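Glucose-6-phosphate isomerase (Plasmodium falciparum, PDB 3QKI) probably catalyses the reversible conversion of alpha-D-glucose 6-phosphate into beta-D-fructose 6-phosphate, an early step of glycolysis. Local coordinates at residues A[92-97]-A[346-351]; A[113-118]-A[126-131]; A[514-519]-A[530-535]. All blocks are in the same frame, centred on the assembly; numbering follows the deposited sequence.

Contact 3 is the core contact: all its touching residues are buried and it joins a central strand of a mixed sheet to the helix that follows it. Contacts 1 and 2 lie farther out and are partly buried, contact 1 between two helices and contact 2 between a helical turn and an extended piece of chain. Apolar side chains do the work in all three, with aromatic rings taking part in contacts 1 and 3, while contact 2 relies on aliphatic groups. Helix 523-543 connects them: the ring of F347 from contact 1 packs against S535, and E534 forms a salt bridge with R117 of contact 2.

Contact 1: residues A[92-97]-A[346-351]; sequences KKVEKT and HFLHAD
Next to V94, which meets F347 across the contact, the carbonyl oxygen of K93 is gripped twice by T97: by the backbone N at 3.1 Å, in the regular helical bond, and by OG1 at 2.9 Å. The two donors reach it from opposite faces of the carbonyl plane, and the hydroxyl lies 28° out of that plane. Threonine suits this buried position because its hydroxyl can be satisfied within its own helix.

Across the interface the contact is apolar. V94 CG1 lies over one face near the CE2/CZ rim, 4.0 Å from the F347 ring centroid and 21° off the normal, a CH-pi contact, while V94 CG2 lies beyond the rim, 3.6 Å from F347 CZ. V94 CG1 stands anti to the backbone N (chi1 166°), leaving CG2 beside that nitrogen, which presents both methyls to the ring. Valine suits the place because these methyls, branching at CB, lie close to the helix and can meet the flat ring at its face and rim. F347 in turn packs against helix 523-543 through S535 and A539.

Toward the more exposed side, L348 takes over. Its CD1 lies 3.9 Å from CA of E95, so that it meets the backbone of the opposite helix, and 4.4 Å from V94 CG1. The carboxylate of E95 belongs on this outer side, beyond the apolar strip. Helix 330-349 ends here, and K91 NZ hydrogen-bonds to the oxygens of L348 and A350; a positive charge would be expected to suit the C-terminal end of a helix. The whole is helix-to-helix packing in the alpha/beta fold of the phosphoglucose isomerases, where helices 90-99 and 330-349 meet.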
ATOM      1  N   LYS A  92     -14.014   1.611  31.974  1.00 18.53           N
ATOM      2  CA  LYS A  92     -14.563   0.376  32.541  1.00 16.75           C
ATOM      3  C   LYS A  92     -14.346  -0.771  31.548  1.00 19.70           C
ATOM      4  O   LYS A  92     -13.902  -1.853  31.943  1.00 18.51           O
ATOM      5  CB  LYS A  92     -16.048   0.603  32.860  1.00 18.83           C
ATOM      6  CG  LYS A  92     -16.833  -0.582  33.426  1.00 46.26           C
ATOM      7  CD  LYS A  92     -18.327  -0.227  33.475  1.00 63.11           C
ATOM      8  CE  LYS A  92     -19.240  -1.426  33.532  1.00 78.92           C
ATOM      9  NZ  LYS A  92     -20.353  -1.305  32.556  1.00 87.56           N
ATOM     10  N   LYS A  93     -14.633  -0.514  30.253  1.00 13.26           N
ATOM     11  CA  LYS A  93     -14.509  -1.484  29.177  1.00 13.70           C
ATOM     12  C   LYS A  93     -13.067  -1.888  28.908  1.00 17.53           C
ATOM     13  O   LYS A  93     -12.787  -3.063  28.710  1.00 17.08           O
ATOM     14  CB  LYS A  93     -15.220  -0.962  27.915  1.00 16.27           C
ATOM     15  CG  LYS A  93     -16.731  -0.983  28.097  1.00 21.88           C
ATOM     16  CD  LYS A  93     -17.463  -0.137  27.093  1.00 24.48           C
ATOM     17  CE  LYS A  93     -18.943  -0.298  27.302  1.00 20.07           C
ATOM     18  NZ  LYS A  93     -19.710   0.679  26.510  1.00 27.34           N
ATOM     19  N   VAL A  94     -12.141  -0.922  28.917  1.00 14.77           N
ATOM     20  CA  VAL A  94     -10.710  -1.190  28.717  1.00 13.19           C
ATOM     21  C   VAL A  94     -10.198  -2.054  29.879  1.00 16.15           C
ATOM     22  O   VAL A  94      -9.486  -3.040  29.646  1.00 12.68           O
ATOM     23  CB  VAL A  94      -9.904   0.118  28.517  1.00 16.88           C
ATOM     24  CG1 VAL A  94      -8.402  -0.115  28.641  1.00 17.00           C
ATOM     25  CG2 VAL A  94     -10.235   0.736  27.160  1.00 16.26           C
ATOM     26  N   GLU A  95     -10.595  -1.703  31.118  1.00 14.57           N
ATOM     27  CA  GLU A  95     -10.235  -2.462  32.317  1.00 14.68           C
ATOM     28  C   GLU A  95     -10.743  -3.915  32.251  1.00 17.37           C
ATOM     29  O   GLU A  95      -9.957  -4.823  32.526  1.00 16.10           O
ATOM     30  CB  GLU A  95     -10.697  -1.749  33.592  1.00 17.05           C
ATOM     31  CG  GLU A  95     -10.215  -2.432  34.864  1.00 33.06           C
ATOM     32  CD  GLU A  95     -10.493  -1.681  36.149  1.00 58.03           C
ATOM     33  OE1 GLU A  95     -11.619  -1.150  36.304  1.00 59.68           O
ATOM     34  OE2 GLU A  95      -9.598  -1.667  37.024  1.00 53.97           O
ATOM     35  N   LYS A  96     -12.005  -4.145  31.794  1.00 14.47           N
ATOM     36  CA  LYS A  96     -12.558  -5.500  31.641  1.00 15.79           C
ATOM     37  C   LYS A  96     -11.719  -6.314  30.646  1.00 19.11           C
ATOM     38  O   LYS A  96     -11.462  -7.489  30.883  1.00 19.44           O
ATOM     39  CB  LYS A  96     -14.013  -5.443  31.152  1.00 19.35           C
ATOM     40  CG  LYS A  96     -15.017  -5.069  32.220  1.00 25.36           C
ATOM     41  CD  LYS A  96     -16.328  -4.660  31.571  1.00 40.26           C
ATOM     42  CE  LYS A  96     -17.471  -5.574  31.929  1.00 60.74           C
ATOM     43  NZ  LYS A  96     -18.033  -6.255  30.732  1.00 76.20           N
ATOM     44  N   THR A  97     -11.273  -5.673  29.545  1.00 15.11           N
ATOM     45  CA  THR A  97     -10.433  -6.309  28.524  1.00 13.66           C
ATOM     46  C   THR A  97      -9.120  -6.785  29.143  1.00 15.36           C
ATOM     47  O   THR A  97      -8.785  -7.968  29.015  1.00 15.55           O
ATOM     48  CB  THR A  97     -10.233  -5.363  27.327  1.00 18.41           C
ATOM     49  OG1 THR A  97     -11.518  -4.936  26.867  1.00 16.83           O
ATOM     50  CG2 THR A  97      -9.469  -6.030  26.170  1.00 16.70           C
ATOM     51  N   HIS A 346       0.177   2.610  30.327  1.00 15.27           N
ATOM     52  CA  HIS A 346      -0.253   3.989  30.116  1.00 13.23           C
ATOM     53  C   HIS A 346      -1.724   3.983  29.674  1.00 18.05           C
ATOM     54  O   HIS A 346      -2.554   4.706  30.243  1.00 18.17           O
ATOM     55  CB  HIS A 346       0.624   4.670  29.032  1.00 13.16           C
ATOM     56  CG  HIS A 346       0.105   5.994  28.606  1.00 15.57           C
ATOM     57  ND1 HIS A 346       0.272   7.126  29.395  1.00 16.67           N
ATOM     58  CD2 HIS A 346      -0.603   6.330  27.502  1.00 17.45           C
ATOM     59  CE1 HIS A 346      -0.321   8.114  28.747  1.00 16.04           C
ATOM     60  NE2 HIS A 346      -0.863   7.688  27.600  1.00 16.86           N
ATOM     61  N   PHE A 347      -2.047   3.147  28.683  1.00 12.66           N
ATOM     62  CA  PHE A 347      -3.412   3.033  28.165  1.00 12.84           C
ATOM     63  C   PHE A 347      -4.425   2.671  29.282  1.00 16.39           C
ATOM     64  O   PHE A 347      -5.503   3.263  29.374  1.00 14.86           O
ATOM     65  CB  PHE A 347      -3.451   1.975  27.050  1.00 12.80           C
ATOM     66  CG  PHE A 347      -4.808   1.672  26.452  1.00 12.07           C
ATOM     67  CD1 PHE A 347      -5.690   2.702  26.117  1.00 13.57           C
ATOM     68  CD2 PHE A 347      -5.155   0.376  26.116  1.00  9.10           C
ATOM     69  CE1 PHE A 347      -6.920   2.422  25.526  1.00 13.87           C
ATOM     70  CE2 PHE A 347      -6.370   0.098  25.485  1.00 11.97           C
ATOM     71  CZ  PHE A 347      -7.230   1.120  25.161  1.00 11.71           C
ATOM     72  N   LEU A 348      -4.067   1.703  30.122  1.00 14.80           N
ATOM     73  CA  LEU A 348      -4.956   1.260  31.188  1.00 14.29           C
ATOM     74  C   LEU A 348      -5.118   2.293  32.307  1.00 18.59           C
ATOM     75  O   LEU A 348      -6.239   2.503  32.793  1.00 18.15           O
ATOM     76  CB  LEU A 348      -4.423  -0.061  31.773  1.00 13.99           C
ATOM     77  CG  LEU A 348      -5.176  -0.658  32.972  1.00 17.02           C
ATOM     78  CD1 LEU A 348      -6.597  -1.108  32.574  1.00 16.89           C
ATOM     79  CD2 LEU A 348      -4.404  -1.845  33.552  1.00 19.78           C
ATOM     80  N   HIS A 349      -4.006   2.871  32.760  1.00 15.01           N
ATOM     81  CA  HIS A 349      -3.978   3.740  33.929  1.00 15.01           C
ATOM     82  C   HIS A 349      -4.118   5.248  33.741  1.00 21.09           C
ATOM     83  O   HIS A 349      -4.656   5.896  34.647  1.00 21.15           O
ATOM     84  CB  HIS A 349      -2.760   3.411  34.803  1.00 15.84           C
ATOM     85  CG  HIS A 349      -2.757   2.007  35.314  1.00 19.85           C
ATOM     86  ND1 HIS A 349      -3.685   1.578  36.252  1.00 22.13           N
ATOM     87  CD2 HIS A 349      -1.957   0.970  34.989  1.00 21.68           C
ATOM     88  CE1 HIS A 349      -3.405   0.298  36.471  1.00 21.60           C
ATOM     89  NE2 HIS A 349      -2.361  -0.104  35.756  1.00 21.51           N
ATOM     90  N   ALA A 350      -3.617   5.835  32.638  1.00 19.14           N
ATOM     91  CA  ALA A 350      -3.688   7.294  32.468  1.00 19.31           C
ATOM     92  C   ALA A 350      -5.108   7.817  32.436  1.00 24.21           C
ATOM     93  O   ALA A 350      -5.970   7.187  31.812  1.00 22.90           O
ATOM     94  CB  ALA A 350      -2.943   7.737  31.203  1.00 19.67           C
ATOM     95  N   ASP A 351      -5.349   8.985  33.084  1.00 21.40           N
ATOM     96  CA  ASP A 351      -6.644   9.675  33.050  1.00 21.96           C
ATOM     97  C   ASP A 351      -6.907  10.000  31.582  1.00 24.37           C
ATOM     98  O   ASP A 351      -5.955  10.291  30.856  1.00 23.73           O
ATOM     99  CB  ASP A 351      -6.617  10.983  33.877  1.00 25.48           C
ATOM    100  CG  ASP A 351      -6.263  10.818  35.347  1.00 45.64           C
ATOM    101  OD1 ASP A 351      -6.673   9.792  35.950  1.00 47.56           O
ATOM    102  OD2 ASP A 351      -5.591  11.721  35.903  1.00 57.19           O
TER

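Contact 2: residues A[113-118]-A[126-131]; sequences HTALRI and HKIIID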
ATOM      1  N   HIS A 113      -4.183 -10.078  24.390  1.00 14.02           N
ATOM      2  CA  HIS A 113      -2.895  -9.821  23.752  1.00 13.65           C
ATOM      3  C   HIS A 113      -1.964  -8.985  24.678  1.00 16.12           C
ATOM      4  O   HIS A 113      -0.751  -9.134  24.617  1.00 15.91           O
ATOM      5  CB  HIS A 113      -3.074  -9.160  22.382  1.00 14.01           C
ATOM      6  CG  HIS A 113      -3.952  -7.960  22.413  1.00 16.07           C
ATOM      7  ND1 HIS A 113      -5.329  -8.075  22.281  1.00 17.10           N
ATOM      8  CD2 HIS A 113      -3.629  -6.665  22.586  1.00 16.85           C
ATOM      9  CE1 HIS A 113      -5.796  -6.843  22.386  1.00 16.55           C
ATOM     10  NE2 HIS A 113      -4.808  -5.958  22.563  1.00 16.56           N
ATOM     11  N   THR A 114      -2.537  -8.156  25.562  1.00 12.53           N
ATOM     12  CA  THR A 114      -1.766  -7.364  26.530  1.00 13.10           C
ATOM     13  C   THR A 114      -0.990  -8.254  27.524  1.00 17.01           C
ATOM     14  O   THR A 114       0.062  -7.841  27.987  1.00 16.47           O
ATOM     15  CB  THR A 114      -2.656  -6.340  27.275  1.00 19.00           C
ATOM     16  OG1 THR A 114      -3.759  -7.027  27.884  1.00 16.29           O
ATOM     17  CG2 THR A 114      -3.168  -5.253  26.370  1.00 15.86           C
ATOM     18  N   ALA A 115      -1.485  -9.477  27.811  1.00 14.08           N
ATOM     19  CA  ALA A 115      -0.822 -10.418  28.729  1.00 11.50           C
ATOM     20  C   ALA A 115       0.479 -10.955  28.140  1.00 16.28           C
ATOM     21  O   ALA A 115       1.388 -11.319  28.898  1.00 13.21           O
ATOM     22  CB  ALA A 115      -1.759 -11.576  29.073  1.00 11.01           C
ATOM     23  N   LEU A 116       0.591 -10.974  26.778  1.00 13.68           N
ATOM     24  CA  LEU A 116       1.768 -11.472  26.060  1.00 13.45           C
ATOM     25  C   LEU A 116       3.063 -10.733  26.395  1.00 17.83           C
ATOM     26  O   LEU A 116       4.151 -11.308  26.300  1.00 19.02           O
ATOM     27  CB  LEU A 116       1.547 -11.431  24.537  1.00 13.11           C
ATOM     28  CG  LEU A 116       0.403 -12.300  24.014  1.00 16.54           C
ATOM     29  CD1 LEU A 116       0.042 -11.912  22.583  1.00 15.59           C
ATOM     30  CD2 LEU A 116       0.713 -13.788  24.148  1.00 16.89           C
ATOM     31  N   ARG A 117       2.946  -9.476  26.756  1.00 12.07           N
ATOM     32  CA  ARG A 117       4.111  -8.645  27.035  1.00 11.82           C
ATOM     33  C   ARG A 117       4.299  -8.263  28.511  1.00 16.53           C
ATOM     34  O   ARG A 117       5.165  -7.446  28.800  1.00 16.35           O
ATOM     35  CB  ARG A 117       4.149  -7.421  26.105  1.00 13.48           C
ATOM     36  CG  ARG A 117       2.832  -6.665  26.046  1.00 20.98           C
ATOM     37  CD  ARG A 117       2.053  -6.978  24.779  1.00 12.64           C
ATOM     38  NE  ARG A 117       1.168  -5.845  24.513  1.00 18.46           N
ATOM     39  CZ  ARG A 117       0.449  -5.671  23.414  1.00 25.43           C
ATOM     40  NH1 ARG A 117       0.482  -6.575  22.437  1.00 11.72           N
ATOM     41  NH2 ARG A 117      -0.291  -4.582  23.271  1.00 15.92           N
ATOM     42  N   ILE A 118       3.533  -8.863  29.447  1.00 14.68           N
ATOM     43  CA  ILE A 118       3.737  -8.601  30.881  1.00 14.74           C
ATOM     44  C   ILE A 118       5.110  -9.269  31.235  1.00 20.26           C
ATOM     45  O   ILE A 118       5.314 -10.435  30.880  1.00 17.98           O
ATOM     46  CB  ILE A 118       2.560  -9.121  31.751  1.00 17.80           C
ATOM     47  CG1 ILE A 118       1.280  -8.317  31.459  1.00 17.47           C
ATOM     48  CG2 ILE A 118       2.917  -9.074  33.264  1.00 17.13           C
ATOM     49  CD1 ILE A 118      -0.041  -8.934  32.048  1.00 21.54           C
ATOM     50  N   HIS A 126       0.656  -9.454  38.563  1.00 23.81           N
ATOM     51  CA  HIS A 126      -0.212  -9.141  37.441  1.00 23.05           C
ATOM     52  C   HIS A 126      -0.875 -10.379  36.877  1.00 25.23           C
ATOM     53  O   HIS A 126      -1.314 -10.356  35.719  1.00 24.01           O
ATOM     54  CB  HIS A 126       0.577  -8.372  36.372  1.00 24.04           C
ATOM     55  CG  HIS A 126       0.860  -6.952  36.761  1.00 27.92           C
ATOM     56  ND1 HIS A 126       1.635  -6.642  37.867  1.00 29.79           N
ATOM     57  CD2 HIS A 126       0.454  -5.803  36.178  1.00 30.42           C
ATOM     58  CE1 HIS A 126       1.681  -5.323  37.917  1.00 29.55           C
ATOM     59  NE2 HIS A 126       0.999  -4.774  36.913  1.00 30.53           N
ATOM     60  N   LYS A 127      -1.010 -11.442  37.708  1.00 19.71           N
ATOM     61  CA  LYS A 127      -1.626 -12.709  37.289  1.00 20.29           C
ATOM     62  C   LYS A 127      -3.022 -12.540  36.713  1.00 23.33           C
ATOM     63  O   LYS A 127      -3.728 -11.593  37.070  1.00 22.71           O
ATOM     64  CB  LYS A 127      -1.606 -13.770  38.402  1.00 24.03           C
ATOM     65  CG  LYS A 127      -2.537 -13.503  39.565  1.00 36.13           C
ATOM     66  CD  LYS A 127      -2.374 -14.565  40.657  1.00 47.64           C
ATOM     67  CE  LYS A 127      -3.089 -14.172  41.931  1.00 55.61           C
ATOM     68  NZ  LYS A 127      -2.448 -13.004  42.606  1.00 64.75           N
ATOM     69  N   ILE A 128      -3.372 -13.408  35.757  1.00 19.99           N
ATOM     70  CA  ILE A 128      -4.677 -13.427  35.100  1.00 19.93           C
ATOM     71  C   ILE A 128      -5.070 -14.894  35.104  1.00 25.48           C
ATOM     72  O   ILE A 128      -4.431 -15.726  34.442  1.00 23.25           O
ATOM     73  CB  ILE A 128      -4.677 -12.808  33.662  1.00 22.88           C
ATOM     74  CG1 ILE A 128      -4.218 -11.332  33.653  1.00 23.49           C
ATOM     75  CG2 ILE A 128      -6.060 -12.982  32.979  1.00 22.79           C
ATOM     76  CD1 ILE A 128      -3.689 -10.844  32.297  1.00 29.05           C
ATOM     77  N   ILE A 129      -6.109 -15.200  35.879  1.00 24.81           N
ATOM     78  CA  ILE A 129      -6.629 -16.550  36.043  1.00 25.25           C
ATOM     79  C   ILE A 129      -7.775 -16.846  35.055  1.00 31.76           C
ATOM     80  O   ILE A 129      -8.848 -16.260  35.148  1.00 33.98           O
ATOM     81  CB  ILE A 129      -7.036 -16.793  37.525  1.00 27.64           C
ATOM     82  CG1 ILE A 129      -5.979 -16.278  38.559  1.00 27.00           C
ATOM     83  CG2 ILE A 129      -7.460 -18.239  37.756  1.00 28.39           C
ATOM     84  CD1 ILE A 129      -4.551 -16.915  38.512  1.00 31.10           C
ATOM     85  N   ILE A 130      -7.514 -17.740  34.103  1.00 27.87           N
ATOM     86  CA  ILE A 130      -8.458 -18.224  33.102  1.00 28.35           C
ATOM     87  C   ILE A 130      -8.461 -19.737  33.293  1.00 36.57           C
ATOM     88  O   ILE A 130      -7.389 -20.352  33.280  1.00 36.50           O
ATOM     89  CB  ILE A 130      -8.041 -17.838  31.647  1.00 31.08           C
ATOM     90  CG1 ILE A 130      -7.922 -16.295  31.410  1.00 31.59           C
ATOM     91  CG2 ILE A 130      -8.880 -18.557  30.580  1.00 30.05           C
ATOM     92  CD1 ILE A 130      -9.214 -15.480  31.350  1.00 41.64           C
ATOM     93  N   ASP A 131      -9.650 -20.328  33.508  1.00 36.25           N
ATOM     94  CA  ASP A 131      -9.874 -21.767  33.756  1.00 36.53           C
ATOM     95  C   ASP A 131      -8.936 -22.307  34.842  1.00 41.86           C
ATOM     96  O   ASP A 131      -8.226 -23.296  34.617  1.00 42.17           O
ATOM     97  CB  ASP A 131      -9.803 -22.583  32.447  1.00 38.33           C
ATOM     98  CG  ASP A 131     -10.774 -22.111  31.370  1.00 50.20           C
ATOM     99  OD1 ASP A 131     -11.966 -21.879  31.701  1.00 51.56           O
ATOM    100  OD2 ASP A 131     -10.349 -21.988  30.195  1.00 52.35           O
TER
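A115 and I118 meet I128 through methyl groups alone. The delta methyl of I128 is the shared point: its CD1 lies 3.8 Å from A115 CB and 4.1 Å from I118 CD1, resting against both at once. I128 places CG1 anti to its carbonyl carbon (chi1 -59°), which sends the longer branch toward the helical turn. Alanine suits the near side, since its short CB lets the isoleucine come close to the backbone there. A second apolar touch lies nearer the surface, where I118 CG2 meets H126 CB at 4.0 Å; the histidine thus contributes its aliphatic carbon and not its ring. L136 of helix 135-154 also touches A115 and I118, extending this apolar patch.

The backbones differ in kind. Residues 113-116 have helical angles without a regular helix, held by a bond from L116 N to H113 O of 3.1 Å, whereas 126-131 runs into the short, weakly bonded strand 129-130, the first arm of a small antiparallel beta hairpin with strand 133-134. I128 shares backbone bonding with V135, just past the return strand at the start of helix 135-154, and its N also bonds to N134 OD1.

The guanidinium of R117 points away from this apolar patch. It forms salt bridges with D344 and E534, its NH1 bonds to T316 OG1, and its NH2 lies in the plane of the H113 ring, at the edge.

Contact 3: residues A[514-519]-A[530-535]; sequences TLLLFD and LSLYES
L516 and L532 carry the apolar part of this contact, reaching toward each other tip to tip. L532 CD2 lies 3.9 Å from CD1 of L516 and equally far from CD2 of L516, so one methyl sits against the fork of the other leucine. Y533 comes from the opposite direction, and L516 CD1 meets its ring at the edge, near the ring plane, 3.8 Å from Y533 OH and 4.1 Å from Y533 CE1.

Strand 513-518 and helix 523-543 are consecutive, and these side chains pack the helix on one face of the mixed sheet, a beta-alpha unit of the alpha/beta fold. L516 points to the helix side of the sheet and L532 back at it, so the branched ends of two long apolar side chains meet midway. L515 and L517 pack on L590 and Y593 of the second subunit. The Y533 side chain lies about 11 Å from that of Q394, which binds beta-D-fructose 6-phosphate, near that site but not part of it.

Y533 OH hydrogen-bonds to E444 OE1, which keeps the buried hydroxyl satisfied. On the helix, S535 OG gives a 2.7 Å bond to S531 O, from 41° above the carbonyl plane, opposite to S535 N.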
ATOM      1  N   THR A 514      -2.156  14.628  12.726  1.00 15.08           N
ATOM      2  CA  THR A 514      -1.582  14.267  14.003  1.00 14.52           C
ATOM      3  C   THR A 514      -0.109  14.034  13.734  1.00 19.24           C
ATOM      4  O   THR A 514       0.234  13.371  12.751  1.00 20.01           O
ATOM      5  CB  THR A 514      -2.246  13.016  14.581  1.00 19.97           C
ATOM      6  OG1 THR A 514      -3.631  13.291  14.787  1.00 23.18           O
ATOM      7  CG2 THR A 514      -1.596  12.582  15.888  1.00 16.32           C
ATOM      8  N   LEU A 515       0.759  14.592  14.572  1.00 17.36           N
ATOM      9  CA  LEU A 515       2.200  14.372  14.479  1.00 18.61           C
ATOM     10  C   LEU A 515       2.667  13.514  15.641  1.00 21.30           C
ATOM     11  O   LEU A 515       2.360  13.806  16.797  1.00 22.30           O
ATOM     12  CB  LEU A 515       3.000  15.686  14.459  1.00 19.58           C
ATOM     13  CG  LEU A 515       2.796  16.648  13.296  1.00 26.77           C
ATOM     14  CD1 LEU A 515       3.640  17.894  13.501  1.00 28.75           C
ATOM     15  CD2 LEU A 515       3.259  16.054  12.007  1.00 26.92           C
ATOM     16  N   LEU A 516       3.410  12.454  15.334  1.00 17.77           N
ATOM     17  CA  LEU A 516       4.034  11.566  16.323  1.00 17.74           C
ATOM     18  C   LEU A 516       5.537  11.679  16.092  1.00 19.02           C
ATOM     19  O   LEU A 516       6.018  11.291  15.015  1.00 18.14           O
ATOM     20  CB  LEU A 516       3.564  10.099  16.181  1.00 17.74           C
ATOM     21  CG  LEU A 516       2.121   9.795  16.559  1.00 25.67           C
ATOM     22  CD1 LEU A 516       1.694   8.408  16.055  1.00 26.12           C
ATOM     23  CD2 LEU A 516       1.917   9.845  18.075  1.00 28.85           C
ATOM     24  N   LEU A 517       6.265  12.266  17.070  1.00 14.47           N
ATOM     25  CA  LEU A 517       7.707  12.456  16.933  1.00 15.08           C
ATOM     26  C   LEU A 517       8.455  11.727  18.031  1.00 19.13           C
ATOM     27  O   LEU A 517       8.332  12.095  19.194  1.00 17.97           O
ATOM     28  CB  LEU A 517       8.103  13.965  16.861  1.00 15.20           C
ATOM     29  CG  LEU A 517       9.609  14.317  16.766  1.00 18.70           C
ATOM     30  CD1 LEU A 517      10.283  13.648  15.554  1.00 18.11           C
ATOM     31  CD2 LEU A 517       9.803  15.826  16.682  1.00 18.16           C
ATOM     32  N   PHE A 518       9.225  10.692  17.646  1.00 14.87           N
ATOM     33  CA  PHE A 518      10.006   9.870  18.581  1.00 13.54           C
ATOM     34  C   PHE A 518      11.462  10.277  18.516  1.00 19.61           C
ATOM     35  O   PHE A 518      11.886  10.862  17.525  1.00 18.34           O
ATOM     36  CB  PHE A 518       9.889   8.380  18.205  1.00 14.76           C
ATOM     37  CG  PHE A 518       8.515   7.735  18.301  1.00 16.61           C
ATOM     38  CD1 PHE A 518       8.166   6.969  19.403  1.00 16.59           C
ATOM     39  CD2 PHE A 518       7.593   7.863  17.268  1.00 16.84           C
ATOM     40  CE1 PHE A 518       6.907   6.370  19.493  1.00 17.92           C
ATOM     41  CE2 PHE A 518       6.346   7.253  17.345  1.00 17.81           C
ATOM     42  CZ  PHE A 518       6.006   6.502  18.457  1.00 16.29           C
ATOM     43  N   ASP A 519      12.263   9.939  19.527  1.00 17.50           N
ATOM     44  CA  ASP A 519      13.679  10.278  19.407  1.00 18.67           C
ATOM     45  C   ASP A 519      14.401   9.327  18.429  1.00 22.68           C
ATOM     46  O   ASP A 519      15.122   9.761  17.532  1.00 23.05           O
ATOM     47  CB  ASP A 519      14.367  10.333  20.784  1.00 22.04           C
ATOM     48  CG  ASP A 519      14.464   9.022  21.548  1.00 47.57           C
ATOM     49  OD1 ASP A 519      13.672   8.086  21.245  1.00 51.06           O
ATOM     50  OD2 ASP A 519      15.326   8.928  22.455  1.00 60.96           O
ATOM     51  N   LEU A 530       3.661   0.002  18.224  1.00 12.09           N
ATOM     52  CA  LEU A 530       2.705  -1.086  18.028  1.00 12.26           C
ATOM     53  C   LEU A 530       1.570  -1.007  19.037  1.00 15.32           C
ATOM     54  O   LEU A 530       0.399  -1.031  18.645  1.00 14.20           O
ATOM     55  CB  LEU A 530       3.368  -2.481  18.124  1.00 13.03           C
ATOM     56  CG  LEU A 530       2.377  -3.655  18.123  1.00 17.27           C
ATOM     57  CD1 LEU A 530       1.754  -3.855  16.759  1.00 18.94           C
ATOM     58  CD2 LEU A 530       2.970  -4.882  18.704  1.00 18.32           C
ATOM     59  N   SER A 531       1.913  -0.894  20.331  1.00 13.41           N
ATOM     60  CA  SER A 531       0.906  -0.870  21.387  1.00 12.76           C
ATOM     61  C   SER A 531       0.020   0.369  21.279  1.00 14.73           C
ATOM     62  O   SER A 531      -1.166   0.275  21.542  1.00 14.00           O
ATOM     63  CB  SER A 531       1.543  -1.002  22.765  1.00 13.45           C
ATOM     64  OG  SER A 531       0.583  -0.744  23.782  1.00 17.88           O
ATOM     65  N   LEU A 532       0.582   1.506  20.864  1.00 13.29           N
ATOM     66  CA  LEU A 532      -0.155   2.747  20.692  1.00 11.84           C
ATOM     67  C   LEU A 532      -1.338   2.521  19.730  1.00 15.02           C
ATOM     68  O   LEU A 532      -2.453   2.916  20.048  1.00 13.95           O
ATOM     69  CB  LEU A 532       0.788   3.866  20.174  1.00 12.35           C
ATOM     70  CG  LEU A 532       0.136   5.191  19.752  1.00 17.15           C
ATOM     71  CD1 LEU A 532      -0.627   5.805  20.891  1.00 17.05           C
ATOM     72  CD2 LEU A 532       1.176   6.172  19.198  1.00 20.27           C
ATOM     73  N   TYR A 533      -1.098   1.867  18.582  1.00 13.09           N
ATOM     74  CA  TYR A 533      -2.137   1.590  17.593  1.00 12.88           C
ATOM     75  C   TYR A 533      -3.078   0.462  18.023  1.00 14.85           C
ATOM     76  O   TYR A 533      -4.296   0.589  17.824  1.00 14.52           O
ATOM     77  CB  TYR A 533      -1.545   1.378  16.177  1.00 13.56           C
ATOM     78  CG  TYR A 533      -1.294   2.701  15.492  1.00 14.67           C
ATOM     79  CD1 TYR A 533      -0.167   3.468  15.800  1.00 14.14           C
ATOM     80  CD2 TYR A 533      -2.238   3.248  14.624  1.00 15.65           C
ATOM     81  CE1 TYR A 533       0.023   4.736  15.244  1.00 13.59           C
ATOM     82  CE2 TYR A 533      -2.052   4.516  14.058  1.00 15.51           C
ATOM     83  CZ  TYR A 533      -0.914   5.247  14.359  1.00 19.91           C
ATOM     84  OH  TYR A 533      -0.719   6.494  13.800  1.00 18.01           O
ATOM     85  N   GLU A 534      -2.544  -0.600  18.668  1.00 10.46           N
ATOM     86  CA  GLU A 534      -3.418  -1.686  19.175  1.00 11.69           C
ATOM     87  C   GLU A 534      -4.372  -1.088  20.240  1.00 14.96           C
ATOM     88  O   GLU A 534      -5.578  -1.333  20.194  1.00 15.81           O
ATOM     89  CB  GLU A 534      -2.599  -2.836  19.804  1.00 13.47           C
ATOM     90  CG  GLU A 534      -1.820  -3.700  18.816  1.00 22.24           C
ATOM     91  CD  GLU A 534      -1.110  -4.889  19.446  1.00 30.99           C
ATOM     92  OE1 GLU A 534      -1.015  -4.943  20.696  1.00 19.69           O
ATOM     93  OE2 GLU A 534      -0.684  -5.795  18.694  1.00 15.32           O
ATOM     94  N   SER A 535      -3.838  -0.229  21.122  1.00 12.62           N
ATOM     95  CA  SER A 535      -4.629   0.451  22.156  1.00 12.07           C
ATOM     96  C   SER A 535      -5.653   1.397  21.519  1.00 15.94           C
ATOM     97  O   SER A 535      -6.815   1.369  21.909  1.00 16.39           O
ATOM     98  CB  SER A 535      -3.726   1.212  23.116  1.00 13.86           C
ATOM     99  OG  SER A 535      -2.782   0.357  23.730  1.00 17.59           O
TER